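Local coordinates for hypothetical Membrane Spanning Protein (Bacillus cereus, PDB 2FB5) that is a diadenylate cyclase that condenses two ATP molecules into the signalling nucleotide cyclic di-AMP and is required for efficient spore formation, at residues 18-32 / 46-60. Numbering follows the deposited sequence.
Sequences TKQMIEIAEKELSIM and KMEDIHHMLANVQTL
Met21 fits as a knob into the hole formed by Met53, Asn56, Val57 and Leu60. Its CG lies anti to the backbone N (chi1 -165°), which carries the chain across to the facing helix; CG comes 3.5 Å from Asn56 CB, and the bends at chi2 and chi3 fold SD and CE over the same CB. Leu60 crosses Met21 at about a right angle, its CD2 3.5 Å from Met21 CB, while Val57 CG2 presses on Met21 CG. Beside this site Ile22 and Val57 also cross nearly perpendicularly through their CG1 atoms. Two long helices, 4-35 and 47-70, thus form an antiparallel hairpin in the N-terminal region of this CdaS-type cyclase, with segment axes 8.8 Å apart at an angle of 164°. Small Ala25 lies midway along segment 18-32, where Ile50 CD1 approaches Ala25 CB to 3.8 Å and also touches Leu29 CG. Met53, extended beyond CG, runs out across Ile24 and Glu28: its SD is 3.6 Å from Glu28 CB and its CE meets Ile24 CG2. Towards the loop joining the helices, Glu28, bent at chi2 (65°), crosses Lys46 at about a right angle, bringing OE2 to 3.4 Å from Lys46 CD; the salt bridge from OE2 to Lys46 NZ is long, at 3.6 Å. Asp49 OD2 lies 4.9 Å from Glu28 OE2, a like-charge neighbour that may raise the carboxylate's proton affinity, which Lys46 would offset. Met32 closes this end, its SD against Met47 CE and its CE touching both Ile50 CG2 and Lys46 CB, and it also touches Ile43 in the connecting loop.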
ATOM      1  N   THR A  18     -14.522   0.457  14.921  1.00 25.48           N
ATOM      2  CA  THR A  18     -15.860   0.404  14.336  1.00 24.75           C
ATOM      3  C   THR A  18     -16.421  -1.029  14.385  1.00 24.93           C
ATOM      4  O   THR A  18     -17.554  -1.242  14.825  1.00 24.23           O
ATOM      5  CB  THR A  18     -15.857   0.945  12.902  1.00 25.07           C
ATOM      6  OG1 THR A  18     -15.263   2.247  12.897  1.00 23.47           O
ATOM      7  CG2 THR A  18     -17.285   1.042  12.362  1.00 24.86           C
ATOM      8  N   LYS A  19     -15.608  -2.002  13.979  1.00 24.98           N
ATOM      9  CA  LYS A  19     -16.006  -3.412  14.001  1.00 26.09           C
ATOM     10  C   LYS A  19     -16.334  -3.861  15.419  1.00 26.77           C
ATOM     11  O   LYS A  19     -17.307  -4.588  15.630  1.00 27.29           O
ATOM     12  CB  LYS A  19     -14.905  -4.311  13.434  1.00 26.21           C
ATOM     13  CG  LYS A  19     -14.683  -4.207  11.924  1.00 26.66           C
ATOM     14  CD  LYS A  19     -13.526  -5.131  11.573  1.00 30.41           C
ATOM     15  CE  LYS A  19     -13.226  -5.163  10.113  1.00 35.03           C
ATOM     16  NZ  LYS A  19     -12.059  -6.067   9.859  1.00 36.62           N
ATOM     17  N   GLN A  20     -15.530  -3.418  16.381  1.00 26.59           N
ATOM     18  CA  GLN A  20     -15.753  -3.761  17.785  1.00 27.71           C
ATOM     19  C   GLN A  20     -17.069  -3.193  18.332  1.00 27.12           C
ATOM     20  O   GLN A  20     -17.761  -3.872  19.085  1.00 27.46           O
ATOM     21  CB  GLN A  20     -14.577  -3.321  18.656  1.00 27.81           C
ATOM     22  CG  GLN A  20     -13.272  -4.117  18.424  1.00 28.64           C
ATOM     23  CD  GLN A  20     -12.110  -3.601  19.271  1.00 30.10           C
ATOM     24  OE1 GLN A  20     -12.053  -2.419  19.619  1.00 34.34           O
ATOM     25  NE2 GLN A  20     -11.167  -4.490  19.594  1.00 32.16           N
ATOM     26  N   MET A  21     -17.434  -1.974  17.951  1.00 26.89           N
ATOM     27  CA  MET A  21     -18.735  -1.447  18.368  1.00 26.80           C
ATOM     28  C   MET A  21     -19.894  -2.187  17.720  1.00 25.97           C
ATOM     29  O   MET A  21     -20.926  -2.373  18.351  1.00 24.81           O
ATOM     30  CB  MET A  21     -18.888   0.058  18.138  1.00 27.14           C
ATOM     31  CG  MET A  21     -20.110   0.638  18.909  1.00 29.44           C
ATOM     32  SD  MET A  21     -19.980   0.491  20.726  1.00 37.02           S
ATOM     33  CE  MET A  21     -18.332   1.254  20.845  1.00 30.95           C
ATOM     34  N   ILE A  22     -19.725  -2.592  16.462  1.00 25.93           N
ATOM     35  CA  ILE A  22     -20.739  -3.390  15.783  1.00 26.10           C
ATOM     36  C   ILE A  22     -20.928  -4.724  16.520  1.00 27.15           C
ATOM     37  O   ILE A  22     -22.060  -5.155  16.722  1.00 26.82           O
ATOM     38  CB  ILE A  22     -20.401  -3.624  14.282  1.00 25.77           C
ATOM     39  CG1 ILE A  22     -20.450  -2.292  13.510  1.00 24.86           C
ATOM     40  CG2 ILE A  22     -21.347  -4.678  13.664  1.00 25.53           C
ATOM     41  CD1 ILE A  22     -20.015  -2.361  12.022  1.00 25.57           C
ATOM     42  N   GLU A  23     -19.825  -5.356  16.934  1.00 28.02           N
ATOM     43  CA  GLU A  23     -19.896  -6.617  17.682  1.00 29.49           C
ATOM     44  C   GLU A  23     -20.611  -6.448  19.014  1.00 28.80           C
ATOM     45  O   GLU A  23     -21.382  -7.313  19.416  1.00 28.68           O
ATOM     46  CB  GLU A  23     -18.508  -7.201  17.938  1.00 29.74           C
ATOM     47  CG  GLU A  23     -17.782  -7.671  16.704  1.00 31.69           C
ATOM     48  CD  GLU A  23     -16.393  -8.215  17.013  1.00 33.41           C
ATOM     49  OE1 GLU A  23     -15.741  -7.748  17.986  1.00 38.74           O
ATOM     50  OE2 GLU A  23     -15.954  -9.111  16.273  1.00 38.99           O
ATOM     51  N   ILE A  24     -20.347  -5.337  19.695  1.00 28.43           N
ATOM     52  CA  ILE A  24     -21.015  -5.020  20.958  1.00 28.33           C
ATOM     53  C   ILE A  24     -22.546  -4.909  20.775  1.00 28.00           C
ATOM     54  O   ILE A  24     -23.320  -5.464  21.569  1.00 26.96           O
ATOM     55  CB  ILE A  24     -20.416  -3.745  21.580  1.00 28.48           C
ATOM     56  CG1 ILE A  24     -18.982  -4.035  22.066  1.00 28.34           C
ATOM     57  CG2 ILE A  24     -21.296  -3.221  22.726  1.00 29.48           C
ATOM     58  CD1 ILE A  24     -18.211  -2.794  22.504  1.00 28.96           C
ATOM     59  N   ALA A  25     -22.963  -4.222  19.705  1.00 27.08           N
ATOM     60  CA  ALA A  25     -24.378  -4.090  19.366  1.00 26.74           C
ATOM     61  C   ALA A  25     -25.003  -5.438  19.006  1.00 26.68           C
ATOM     62  O   ALA A  25     -26.113  -5.747  19.446  1.00 26.28           O
ATOM     63  CB  ALA A  25     -24.569  -3.094  18.212  1.00 26.61           C
ATOM     64  N   GLU A  26     -24.294  -6.230  18.207  1.00 26.45           N
ATOM     65  CA  GLU A  26     -24.758  -7.564  17.815  1.00 26.72           C
ATOM     66  C   GLU A  26     -25.001  -8.453  19.032  1.00 27.42           C
ATOM     67  O   GLU A  26     -25.994  -9.182  19.095  1.00 27.07           O
ATOM     68  CB  GLU A  26     -23.711  -8.244  16.949  1.00 26.96           C
ATOM     69  CG  GLU A  26     -23.685  -7.829  15.495  1.00 27.58           C
ATOM     70  CD  GLU A  26     -22.543  -8.497  14.754  1.00 30.57           C
ATOM     71  OE1 GLU A  26     -21.375  -8.113  14.974  1.00 30.33           O
ATOM     72  OE2 GLU A  26     -22.813  -9.416  13.954  1.00 33.50           O
ATOM     73  N   LYS A  27     -24.062  -8.403  19.976  1.00 27.27           N
ATOM     74  CA  LYS A  27     -24.137  -9.183  21.218  1.00 28.99           C
ATOM     75  C   LYS A  27     -25.336  -8.767  22.072  1.00 28.29           C
ATOM     76  O   LYS A  27     -26.097  -9.620  22.534  1.00 28.77           O
ATOM     77  CB  LYS A  27     -22.819  -9.054  21.993  1.00 28.19           C
ATOM     78  CG  LYS A  27     -22.825  -9.583  23.441  1.00 31.93           C
ATOM     79  CD  LYS A  27     -21.395  -9.730  23.968  1.00 32.25           C
ATOM     80  CE  LYS A  27     -21.341  -9.729  25.500  1.00 39.39           C
ATOM     81  NZ  LYS A  27     -21.891 -10.997  26.089  1.00 42.65           N
ATOM     82  N   GLU A  28     -25.505  -7.464  22.281  1.00 27.87           N
ATOM     83  CA  GLU A  28     -26.645  -6.951  23.037  1.00 27.87           C
ATOM     84  C   GLU A  28     -27.986  -7.351  22.405  1.00 27.50           C
ATOM     85  O   GLU A  28     -28.927  -7.702  23.127  1.00 27.21           O
ATOM     86  CB  GLU A  28     -26.556  -5.431  23.184  1.00 28.22           C
ATOM     87  CG  GLU A  28     -27.471  -4.848  24.252  1.00 30.50           C
ATOM     88  CD  GLU A  28     -27.110  -5.288  25.675  1.00 34.47           C
ATOM     89  OE1 GLU A  28     -25.939  -5.654  25.940  1.00 34.13           O
ATOM     90  OE2 GLU A  28     -28.016  -5.267  26.532  1.00 36.98           O
ATOM     91  N   LEU A  29     -28.080  -7.315  21.075  1.00 26.99           N
ATOM     92  CA  LEU A  29     -29.300  -7.754  20.394  1.00 27.07           C
ATOM     93  C   LEU A  29     -29.584  -9.236  20.643  1.00 27.58           C
ATOM     94  O   LEU A  29     -30.732  -9.620  20.892  1.00 27.54           O
ATOM     95  CB  LEU A  29     -29.255  -7.462  18.881  1.00 26.61           C
ATOM     96  CG  LEU A  29     -29.413  -5.976  18.519  1.00 26.26           C
ATOM     97  CD1 LEU A  29     -28.972  -5.734  17.089  1.00 25.34           C
ATOM     98  CD2 LEU A  29     -30.844  -5.461  18.768  1.00 23.94           C
ATOM     99  N   SER A  30     -28.544 -10.072  20.582  1.00 28.07           N
ATOM    100  CA  SER A  30     -28.743 -11.501  20.830  1.00 28.93           C
ATOM    101  C   SER A  30     -29.181 -11.742  22.283  1.00 28.62           C
ATOM    102  O   SER A  30     -30.042 -12.579  22.523  1.00 29.16           O
ATOM    103  CB  SER A  30     -27.509 -12.333  20.448  1.00 29.03           C
ATOM    104  OG  SER A  30     -26.507 -12.226  21.445  1.00 31.95           O
ATOM    105  N   ILE A  31     -28.634 -10.979  23.230  1.00 28.96           N
ATOM    106  CA  ILE A  31     -29.069 -11.030  24.630  1.00 29.22           C
ATOM    107  C   ILE A  31     -30.570 -10.719  24.719  1.00 29.14           C
ATOM    108  O   ILE A  31     -31.345 -11.462  25.325  1.00 28.72           O
ATOM    109  CB  ILE A  31     -28.282 -10.030  25.535  1.00 29.59           C
ATOM    110  CG1 ILE A  31     -26.793 -10.383  25.612  1.00 31.24           C
ATOM    111  CG2 ILE A  31     -28.860  -9.985  26.961  1.00 30.15           C
ATOM    112  CD1 ILE A  31     -26.511 -11.817  25.999  1.00 34.53           C
ATOM    113  N   MET A  32     -30.963  -9.616  24.096  1.00 28.33           N
ATOM    114  CA  MET A  32     -32.347  -9.166  24.079  1.00 28.94           C
ATOM    115  C   MET A  32     -33.257 -10.244  23.463  1.00 28.16           C
ATOM    116  O   MET A  32     -34.333 -10.522  23.977  1.00 27.30           O
ATOM    117  CB  MET A  32     -32.388  -7.858  23.279  1.00 28.95           C
ATOM    118  CG  MET A  32     -33.690  -7.116  23.204  1.00 30.37           C
ATOM    119  SD  MET A  32     -33.451  -5.569  22.268  1.00 31.53           S
ATOM    120  CE  MET A  32     -31.843  -5.014  22.938  1.00 23.36           C
ATOM    121  N   LYS A  46     -33.528  -2.213  27.905  1.00 32.62           N
ATOM    122  CA  LYS A  46     -32.254  -2.274  27.177  1.00 33.73           C
ATOM    123  C   LYS A  46     -32.201  -1.415  25.913  1.00 34.07           C
ATOM    124  O   LYS A  46     -31.153  -1.333  25.263  1.00 34.10           O
ATOM    125  CB  LYS A  46     -31.921  -3.722  26.803  1.00 34.35           C
ATOM    126  CG  LYS A  46     -31.647  -4.627  27.985  1.00 36.02           C
ATOM    127  CD  LYS A  46     -30.370  -4.236  28.719  1.00 39.56           C
ATOM    128  CE  LYS A  46     -30.028  -5.267  29.786  1.00 41.39           C
ATOM    129  NZ  LYS A  46     -30.025  -6.648  29.193  1.00 43.91           N
ATOM    130  N   MET A  47     -33.319  -0.777  25.573  1.00 34.15           N
ATOM    131  CA  MET A  47     -33.434  -0.029  24.315  1.00 34.44           C
ATOM    132  C   MET A  47     -32.527   1.203  24.241  1.00 34.87           C
ATOM    133  O   MET A  47     -31.920   1.461  23.202  1.00 35.00           O
ATOM    134  CB  MET A  47     -34.886   0.359  24.048  1.00 34.36           C
ATOM    135  CG  MET A  47     -35.795  -0.817  23.707  1.00 33.70           C
ATOM    136  SD  MET A  47     -35.428  -1.707  22.175  1.00 30.74           S
ATOM    137  CE  MET A  47     -36.372  -3.184  22.525  1.00 33.14           C
ATOM    138  N   GLU A  48     -32.445   1.955  25.337  1.00 35.23           N
ATOM    139  CA  GLU A  48     -31.542   3.101  25.447  1.00 36.05           C
ATOM    140  C   GLU A  48     -30.101   2.669  25.143  1.00 35.36           C
ATOM    141  O   GLU A  48     -29.434   3.283  24.310  1.00 35.45           O
ATOM    142  CB  GLU A  48     -31.655   3.726  26.845  1.00 36.63           C
ATOM    143  CG  GLU A  48     -30.499   4.633  27.276  1.00 40.71           C
ATOM    144  CD  GLU A  48     -30.308   4.660  28.796  1.00 46.04           C
ATOM    145  OE1 GLU A  48     -30.396   3.579  29.433  1.00 48.67           O
ATOM    146  OE2 GLU A  48     -30.055   5.756  29.357  1.00 47.96           O
ATOM    147  N   ASP A  49     -29.647   1.602  25.803  1.00 34.57           N
ATOM    148  CA  ASP A  49     -28.317   1.027  25.569  1.00 33.76           C
ATOM    149  C   ASP A  49     -28.061   0.719  24.090  1.00 32.72           C
ATOM    150  O   ASP A  49     -27.071   1.181  23.523  1.00 32.14           O
ATOM    151  CB  ASP A  49     -28.125  -0.240  26.408  1.00 33.90           C
ATOM    152  CG  ASP A  49     -28.025   0.051  27.905  1.00 37.15           C
ATOM    153  OD1 ASP A  49     -27.825   1.231  28.286  1.00 38.35           O
ATOM    154  OD2 ASP A  49     -28.145  -0.910  28.702  1.00 39.58           O
ATOM    155  N   ILE A  50     -28.941  -0.058  23.465  1.00 31.46           N
ATOM    156  CA  ILE A  50     -28.730  -0.424  22.058  1.00 30.93           C
ATOM    157  C   ILE A  50     -28.747   0.797  21.130  1.00 30.40           C
ATOM    158  O   ILE A  50     -27.934   0.883  20.211  1.00 29.85           O
ATOM    159  CB  ILE A  50     -29.656  -1.583  21.572  1.00 31.24           C
ATOM    160  CG1 ILE A  50     -29.321  -1.997  20.133  1.00 30.06           C
ATOM    161  CG2 ILE A  50     -31.120  -1.215  21.674  1.00 32.69           C
ATOM    162  CD1 ILE A  50     -27.939  -2.609  19.985  1.00 32.12           C
ATOM    163  N   HIS A  51     -29.633   1.757  21.397  1.00 30.02           N
ATOM    164  CA  HIS A  51     -29.631   3.016  20.647  1.00 29.98           C
ATOM    165  C   HIS A  51     -28.271   3.723  20.724  1.00 29.36           C
ATOM    166  O   HIS A  51     -27.732   4.138  19.701  1.00 28.81           O
ATOM    167  CB  HIS A  51     -30.790   3.929  21.085  1.00 30.48           C
ATOM    168  CG  HIS A  51     -32.118   3.520  20.512  1.00 33.90           C
ATOM    169  ND1 HIS A  51     -32.429   3.675  19.176  1.00 36.62           N
ATOM    170  CD2 HIS A  51     -33.204   2.946  21.085  1.00 36.94           C
ATOM    171  CE1 HIS A  51     -33.652   3.222  18.952  1.00 38.68           C
ATOM    172  NE2 HIS A  51     -34.143   2.770  20.092  1.00 38.65           N
ATOM    173  N   HIS A  52     -27.718   3.830  21.932  1.00 28.78           N
ATOM    174  CA  HIS A  52     -26.396   4.414  22.148  1.00 29.14           C
ATOM    175  C   HIS A  52     -25.301   3.667  21.374  1.00 28.19           C
ATOM    176  O   HIS A  52     -24.445   4.291  20.739  1.00 28.05           O
ATOM    177  CB  HIS A  52     -26.073   4.436  23.654  1.00 29.99           C
ATOM    178  CG  HIS A  52     -24.754   5.072  23.994  1.00 34.36           C
ATOM    179  ND1 HIS A  52     -24.477   6.402  23.751  1.00 38.49           N
ATOM    180  CD2 HIS A  52     -23.642   4.561  24.585  1.00 37.66           C
ATOM    181  CE1 HIS A  52     -23.255   6.683  24.176  1.00 38.73           C
ATOM    182  NE2 HIS A  52     -22.727   5.584  24.686  1.00 38.89           N
ATOM    183  N   MET A  53     -25.353   2.332  21.418  1.00 26.65           N
ATOM    184  CA  MET A  53     -24.389   1.474  20.745  1.00 25.28           C
ATOM    185  C   MET A  53     -24.396   1.755  19.247  1.00 25.74           C
ATOM    186  O   MET A  53     -23.347   1.843  18.609  1.00 24.91           O
ATOM    187  CB  MET A  53     -24.719  -0.006  21.006  1.00 25.22           C
ATOM    188  CG  MET A  53     -24.415  -0.487  22.428  1.00 25.74           C
ATOM    189  SD  MET A  53     -25.076  -2.134  22.802  1.00 22.20           S
ATOM    190  CE  MET A  53     -24.482  -2.291  24.500  1.00 24.35           C
ATOM    191  N   LEU A  54     -25.593   1.908  18.698  1.00 25.90           N
ATOM    192  CA  LEU A  54     -25.751   2.206  17.280  1.00 27.35           C
ATOM    193  C   LEU A  54     -25.248   3.611  16.952  1.00 27.03           C
ATOM    194  O   LEU A  54     -24.685   3.845  15.880  1.00 26.98           O
ATOM    195  CB  LEU A  54     -27.217   2.114  16.937  1.00 27.83           C
ATOM    196  CG  LEU A  54     -27.532   1.327  15.700  1.00 32.18           C
ATOM    197  CD1 LEU A  54     -27.346  -0.152  16.043  1.00 34.92           C
ATOM    198  CD2 LEU A  54     -28.957   1.633  15.323  1.00 34.77           C
ATOM    199  N   ALA A  55     -25.464   4.540  17.881  1.00 26.98           N
ATOM    200  CA  ALA A  55     -24.937   5.898  17.750  1.00 27.34           C
ATOM    201  C   ALA A  55     -23.406   5.887  17.724  1.00 27.33           C
ATOM    202  O   ALA A  55     -22.793   6.634  16.959  1.00 27.59           O
ATOM    203  CB  ALA A  55     -25.457   6.785  18.881  1.00 27.93           C
ATOM    204  N   ASN A  56     -22.803   5.047  18.570  1.00 27.06           N
ATOM    205  CA  ASN A  56     -21.361   4.834  18.581  1.00 26.77           C
ATOM    206  C   ASN A  56     -20.841   4.202  17.281  1.00 26.56           C
ATOM    207  O   ASN A  56     -19.789   4.593  16.788  1.00 26.81           O
ATOM    208  CB  ASN A  56     -20.953   3.965  19.775  1.00 27.17           C
ATOM    209  CG  ASN A  56     -21.079   4.692  21.115  1.00 28.05           C
ATOM    210  OD1 ASN A  56     -21.217   5.912  21.169  1.00 29.88           O
ATOM    211  ND2 ASN A  56     -21.022   3.931  22.202  1.00 26.62           N
ATOM    212  N   VAL A  57     -21.558   3.221  16.740  1.00 25.72           N
ATOM    213  CA  VAL A  57     -21.185   2.639  15.449  1.00 25.46           C
ATOM    214  C   VAL A  57     -21.130   3.752  14.410  1.00 25.70           C
ATOM    215  O   VAL A  57     -20.167   3.845  13.658  1.00 25.00           O
ATOM    216  CB  VAL A  57     -22.155   1.511  14.977  1.00 25.43           C
ATOM    217  CG1 VAL A  57     -21.868   1.102  13.528  1.00 25.62           C
ATOM    218  CG2 VAL A  57     -22.054   0.283  15.884  1.00 24.88           C
ATOM    219  N   GLN A  58     -22.158   4.599  14.387  1.00 26.21           N
ATOM    220  CA  GLN A  58     -22.252   5.676  13.399  1.00 27.80           C
ATOM    221  C   GLN A  58     -21.083   6.660  13.541  1.00 27.08           C
ATOM    222  O   GLN A  58     -20.487   7.052  12.553  1.00 27.23           O
ATOM    223  CB  GLN A  58     -23.626   6.376  13.465  1.00 28.58           C
ATOM    224  CG  GLN A  58     -23.772   7.571  12.522  1.00 33.44           C
ATOM    225  CD  GLN A  58     -24.961   7.471  11.550  1.00 39.22           C
ATOM    226  OE1 GLN A  58     -26.073   7.092  11.932  1.00 42.84           O
ATOM    227  NE2 GLN A  58     -24.722   7.829  10.288  1.00 40.21           N
ATOM    228  N   THR A  59     -20.749   7.018  14.778  1.00 26.82           N
ATOM    229  CA  THR A  59     -19.667   7.951  15.061  1.00 27.16           C
ATOM    230  C   THR A  59     -18.309   7.387  14.662  1.00 26.46           C
ATOM    231  O   THR A  59     -17.508   8.077  14.029  1.00 26.78           O
ATOM    232  CB  THR A  59     -19.671   8.334  16.554  1.00 27.75           C
ATOM    233  OG1 THR A  59     -20.919   8.981  16.841  1.00 30.27           O
ATOM    234  CG2 THR A  59     -18.525   9.284  16.871  1.00 28.47           C
ATOM    235  N   LEU A  60     -18.057   6.128  15.016  1.00 25.71           N
ATOM    236  CA  LEU A  60     -16.784   5.469  14.697  1.00 24.77           C
ATOM    237  C   LEU A  60     -16.621   5.325  13.190  1.00 24.27           C
ATOM    238  O   LEU A  60     -15.552   5.608  12.642  1.00 23.56           O
ATOM    239  CB  LEU A  60     -16.735   4.095  15.360  1.00 25.08           C
ATOM    240  CG  LEU A  60     -16.065   3.888  16.734  1.00 27.85           C
ATOM    241  CD1 LEU A  60     -15.851   5.146  17.539  1.00 29.11           C
ATOM    242  CD2 LEU A  60     -16.900   2.895  17.544  1.00 29.62           C
TER